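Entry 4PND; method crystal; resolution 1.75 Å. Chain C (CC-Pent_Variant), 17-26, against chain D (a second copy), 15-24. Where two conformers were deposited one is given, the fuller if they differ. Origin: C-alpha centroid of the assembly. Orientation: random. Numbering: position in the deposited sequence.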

# COMPACT_ATOMS: atom_id res chain seq x y z
N ASN C 17 1.98 5.52 7.74
CA ASN C 17 1.50 5.46 9.11
C ASN C 17 0.39 4.42 9.29
O ASN C 17 0.36 3.69 10.29
CB ASN C 17 1.01 6.84 9.55
CG ASN C 17 0.77 6.93 11.04
OD1 ASN C 17 1.72 6.96 11.83
ND2 ASN C 17 -0.50 6.97 11.44
N ILE C 18 -0.52 4.35 8.32
CA ILE C 18 -1.60 3.36 8.39
C ILE C 18 -1.05 1.94 8.31
O ILE C 18 -1.49 1.04 9.03
CB ILE C 18 -2.64 3.58 7.27
CG1 ILE C 18 -3.30 4.95 7.41
CG2 ILE C 18 -3.71 2.49 7.32
CD1 ILE C 18 -4.05 5.40 6.15
N LEU C 19 -0.07 1.74 7.43
CA LEU C 19 0.55 0.43 7.26
C LEU C 19 1.27 -0.00 8.53
O LEU C 19 1.23 -1.18 8.90
CB LEU C 19 1.51 0.45 6.07
CG LEU C 19 0.84 0.42 4.70
CD1 LEU C 19 1.90 0.72 3.62
CD2 LEU C 19 0.19 -0.94 4.43
N TRP C 20 1.92 0.94 9.22
CA TRP C 20 2.54 0.62 10.50
C TRP C 20 1.49 0.13 11.50
O TRP C 20 1.74 -0.82 12.25
CB TRP C 20 3.27 1.82 11.09
CG TRP C 20 4.71 1.95 10.68
CD1 TRP C 20 5.32 3.05 10.13
CD2 TRP C 20 5.72 0.94 10.79
NE1 TRP C 20 6.65 2.79 9.91
CE2 TRP C 20 6.92 1.50 10.30
CE3 TRP C 20 5.73 -0.38 11.25
CZ2 TRP C 20 8.12 0.78 10.26
CZ3 TRP C 20 6.92 -1.09 11.22
CH2 TRP C 20 8.10 -0.51 10.72
N LYS C 21 0.32 0.76 11.50
CA LYS C 21 -0.76 0.37 12.40
C LYS C 21 -1.25 -1.05 12.09
O LYS C 21 -1.48 -1.85 12.98
CB LYS C 21 -1.94 1.34 12.32
CG LYS C 21 -1.66 2.75 12.83
CD LYS C 21 -2.88 3.65 12.62
CE LYS C 21 -2.71 5.02 13.24
NZ LYS C 21 -1.61 5.04 14.25
N ILE C 22 -1.42 -1.33 10.80
CA ILE C 22 -1.82 -2.66 10.33
C ILE C 22 -0.77 -3.70 10.75
O ILE C 22 -1.09 -4.75 11.28
CB ILE C 22 -2.03 -2.67 8.79
CG1 ILE C 22 -3.27 -1.84 8.42
CG2 ILE C 22 -2.09 -4.11 8.25
CD1 ILE C 22 -3.40 -1.56 6.92
N GLU C 23 0.50 -3.38 10.55
CA GLU C 23 1.58 -4.28 10.94
C GLU C 23 1.55 -4.57 12.43
O GLU C 23 1.76 -5.71 12.85
CB GLU C 23 2.94 -3.68 10.55
CG GLU C 23 4.10 -4.65 10.68
CD GLU C 23 4.81 -4.54 12.00
OE1 GLU C 23 4.45 -3.66 12.81
OE2 GLU C 23 5.73 -5.35 12.25
N ASN C 24 1.29 -3.54 13.23
CA ASN C 24 1.28 -3.75 14.67
C ASN C 24 0.10 -4.62 15.12
O ASN C 24 0.26 -5.44 16.02
CB ASN C 24 1.27 -2.43 15.44
CG ASN C 24 1.47 -2.62 16.94
OD1 ASN C 24 2.56 -2.99 17.40
ND2 ASN C 24 0.43 -2.36 17.72
N ILE C 25 -1.06 -4.45 14.49
CA ILE C 25 -2.22 -5.26 14.86
C ILE C 25 -1.91 -6.71 14.52
O ILE C 25 -2.12 -7.62 15.34
CB ILE C 25 -3.52 -4.80 14.13
CG1 ILE C 25 -3.91 -3.40 14.59
CG2 ILE C 25 -4.66 -5.81 14.40
CD1 ILE C 25 -4.90 -2.68 13.66
N LEU C 26 -1.34 -6.92 13.34
CA LEU C 26 -1.02 -8.28 12.89
C LEU C 26 0.06 -8.90 13.77
O LEU C 26 -0.00 -10.09 14.09
CB LEU C 26 -0.58 -8.27 11.43
CG LEU C 26 -1.67 -7.97 10.40
CD1 LEU C 26 -1.06 -7.91 9.00
CD2 LEU C 26 -2.82 -9.00 10.47
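Chain D (15-24) IENILWKIEN

The most unusual feature of this contact is that its central knob is an acidic residue: the side chain of Glu D23 sits in a hole formed by Ile C18, Lys C21, Ile C22 and Ile C25. Its methylenes make this possible, because they pack as hydrocarbon does. Glu D23 CB lies 3.8 Å from Ile C22 CG1, and Glu D23 CG lies 4.1 Å from Ile C25 CD1. The carboxylate lies between two walls of the hole: Glu D23 OE1 is 3.5 Å from Ile C18 CG2 and 3.2 Å from Lys C21 CD. Lys C21 thus offers its aliphatic stem, while its NZ stays 5.4 Å from Glu D23 OE2, the nearer carboxylate oxygen; no hydrogen bond crosses between the stretches.

Chain D is helical throughout residues 15-24, with backbone angles near -60/-42 and regular i to i+4 hydrogen bonds, such as Glu D23 N to Leu D19 O at 2.9 Å. It runs in the same direction as the helix of chain C, crossing it at 22° with the axes 9.6 Å apart at their closest. In register, Ile C22 lies beside Glu D23, their CA atoms 5.5 Å apart.

One turn before the knob, Leu D19 points toward chain C and supplies the main apolar contacts. Leu D19 CD2 lies 3.7 Å from Leu C19 CD2 and 4.0 Å from Ile C22 CD1, and Leu D19 CB lies 3.8 Å from Ile C18 CG2. Branched leucine and isoleucine suit such a buried seam, since their methyls fill space without needing polar partners. Ile D22 extends it, its CG2 3.9 Å from Ile C22 CD1. Toward the start of the stretch, Glu D16 lends its aliphatic portion, with CG 3.7 Å from Ile C18 CD1. Trp D20 points away, leaving its bulky indole outside the packed seam.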

# COMPACT_ATOMS: atom_id res chain seq x y z
N ILE D 15 -5.87 4.84 -2.41
CA ILE D 15 -5.10 3.82 -1.70
C ILE D 15 -5.14 4.04 -0.19
O ILE D 15 -5.35 3.10 0.58
CB ILE D 15 -3.64 3.79 -2.19
CG1 ILE D 15 -3.57 3.13 -3.57
CG2 ILE D 15 -2.73 3.06 -1.20
CD1 ILE D 15 -2.24 3.41 -4.29
N GLU D 16 -4.97 5.30 0.22
CA GLU D 16 -5.01 5.67 1.64
C GLU D 16 -6.33 5.27 2.27
O GLU D 16 -6.37 4.67 3.36
CB GLU D 16 -4.81 7.18 1.81
CG GLU D 16 -4.73 7.60 3.26
CD GLU D 16 -4.85 9.10 3.45
OE1 GLU D 16 -4.62 9.85 2.48
OE2 GLU D 16 -5.19 9.54 4.58
N ASN D 17 -7.41 5.59 1.58
CA ASN D 17 -8.75 5.29 2.09
C ASN D 17 -9.01 3.80 2.19
O ASN D 17 -9.66 3.35 3.14
CB ASN D 17 -9.81 5.97 1.23
CG ASN D 17 -9.83 7.48 1.43
OD1 ASN D 17 -9.42 7.98 2.49
ND2 ASN D 17 -10.33 8.20 0.45
N ILE D 18 -8.54 3.02 1.22
CA ILE D 18 -8.70 1.57 1.30
C ILE D 18 -7.91 1.00 2.48
O ILE D 18 -8.39 0.13 3.21
CB ILE D 18 -8.25 0.85 0.00
CG1 ILE D 18 -9.14 1.28 -1.17
CG2 ILE D 18 -8.30 -0.66 0.17
CD1 ILE D 18 -8.56 0.89 -2.53
N LEU D 19 -6.70 1.51 2.68
CA LEU D 19 -5.87 1.07 3.80
C LEU D 19 -6.51 1.43 5.13
O LEU D 19 -6.44 0.67 6.10
CB LEU D 19 -4.46 1.67 3.70
CG LEU D 19 -3.59 0.99 2.66
CD1 LEU D 19 -2.30 1.79 2.45
CD2 LEU D 19 -3.26 -0.45 3.07
N TRP D 20 -7.12 2.61 5.20
CA TRP D 20 -7.86 2.96 6.42
C TRP D 20 -8.97 1.95 6.71
O TRP D 20 -9.18 1.54 7.87
CB TRP D 20 -8.47 4.35 6.30
CG TRP D 20 -9.31 4.68 7.49
CD1 TRP D 20 -8.89 5.23 8.67
CD2 TRP D 20 -10.71 4.39 7.65
NE1 TRP D 20 -9.95 5.35 9.54
CE2 TRP D 20 -11.08 4.83 8.94
CE3 TRP D 20 -11.69 3.83 6.83
CZ2 TRP D 20 -12.38 4.72 9.42
CZ3 TRP D 20 -12.98 3.72 7.30
CH2 TRP D 20 -13.32 4.16 8.59
N LYS D 21 -9.67 1.54 5.65
CA LYS D 21 -10.75 0.56 5.81
C LYS D 21 -10.21 -0.77 6.28
O LYS D 21 -10.80 -1.41 7.16
CB LYS D 21 -11.52 0.38 4.51
CG LYS D 21 -12.69 -0.61 4.64
CD LYS D 21 -13.70 -0.12 5.65
CE LYS D 21 -14.91 -1.03 5.66
NZ LYS D 21 -15.92 -0.54 6.64
N ILE D 22 -9.11 -1.20 5.68
CA ILE D 22 -8.48 -2.46 6.10
C ILE D 22 -8.07 -2.37 7.57
O ILE D 22 -8.37 -3.27 8.36
CB ILE D 22 -7.27 -2.80 5.20
CG1 ILE D 22 -7.73 -3.25 3.81
CG2 ILE D 22 -6.40 -3.89 5.85
CD1 ILE D 22 -6.61 -3.31 2.77
N GLU D 23 -7.41 -1.28 7.95
CA GLU D 23 -7.04 -1.10 9.36
C GLU D 23 -8.27 -1.11 10.27
O GLU D 23 -8.24 -1.71 11.36
CB GLU D 23 -6.30 0.21 9.59
CG GLU D 23 -5.73 0.33 10.98
CD GLU D 23 -5.51 1.76 11.41
OE1 GLU D 23 -5.12 2.59 10.55
OE2 GLU D 23 -5.74 2.06 12.60
N ASN D 24 -9.34 -0.46 9.84
CA ASN D 24 -10.55 -0.37 10.66
C ASN D 24 -11.14 -1.75 10.92
O ASN D 24 -11.58 -2.06 12.04
CB ASN D 24 -11.57 0.55 9.98
CG ASN D 24 -12.82 0.77 10.82
OD1 ASN D 24 -12.81 1.55 11.77
ND2 ASN D 24 -13.92 0.12 10.43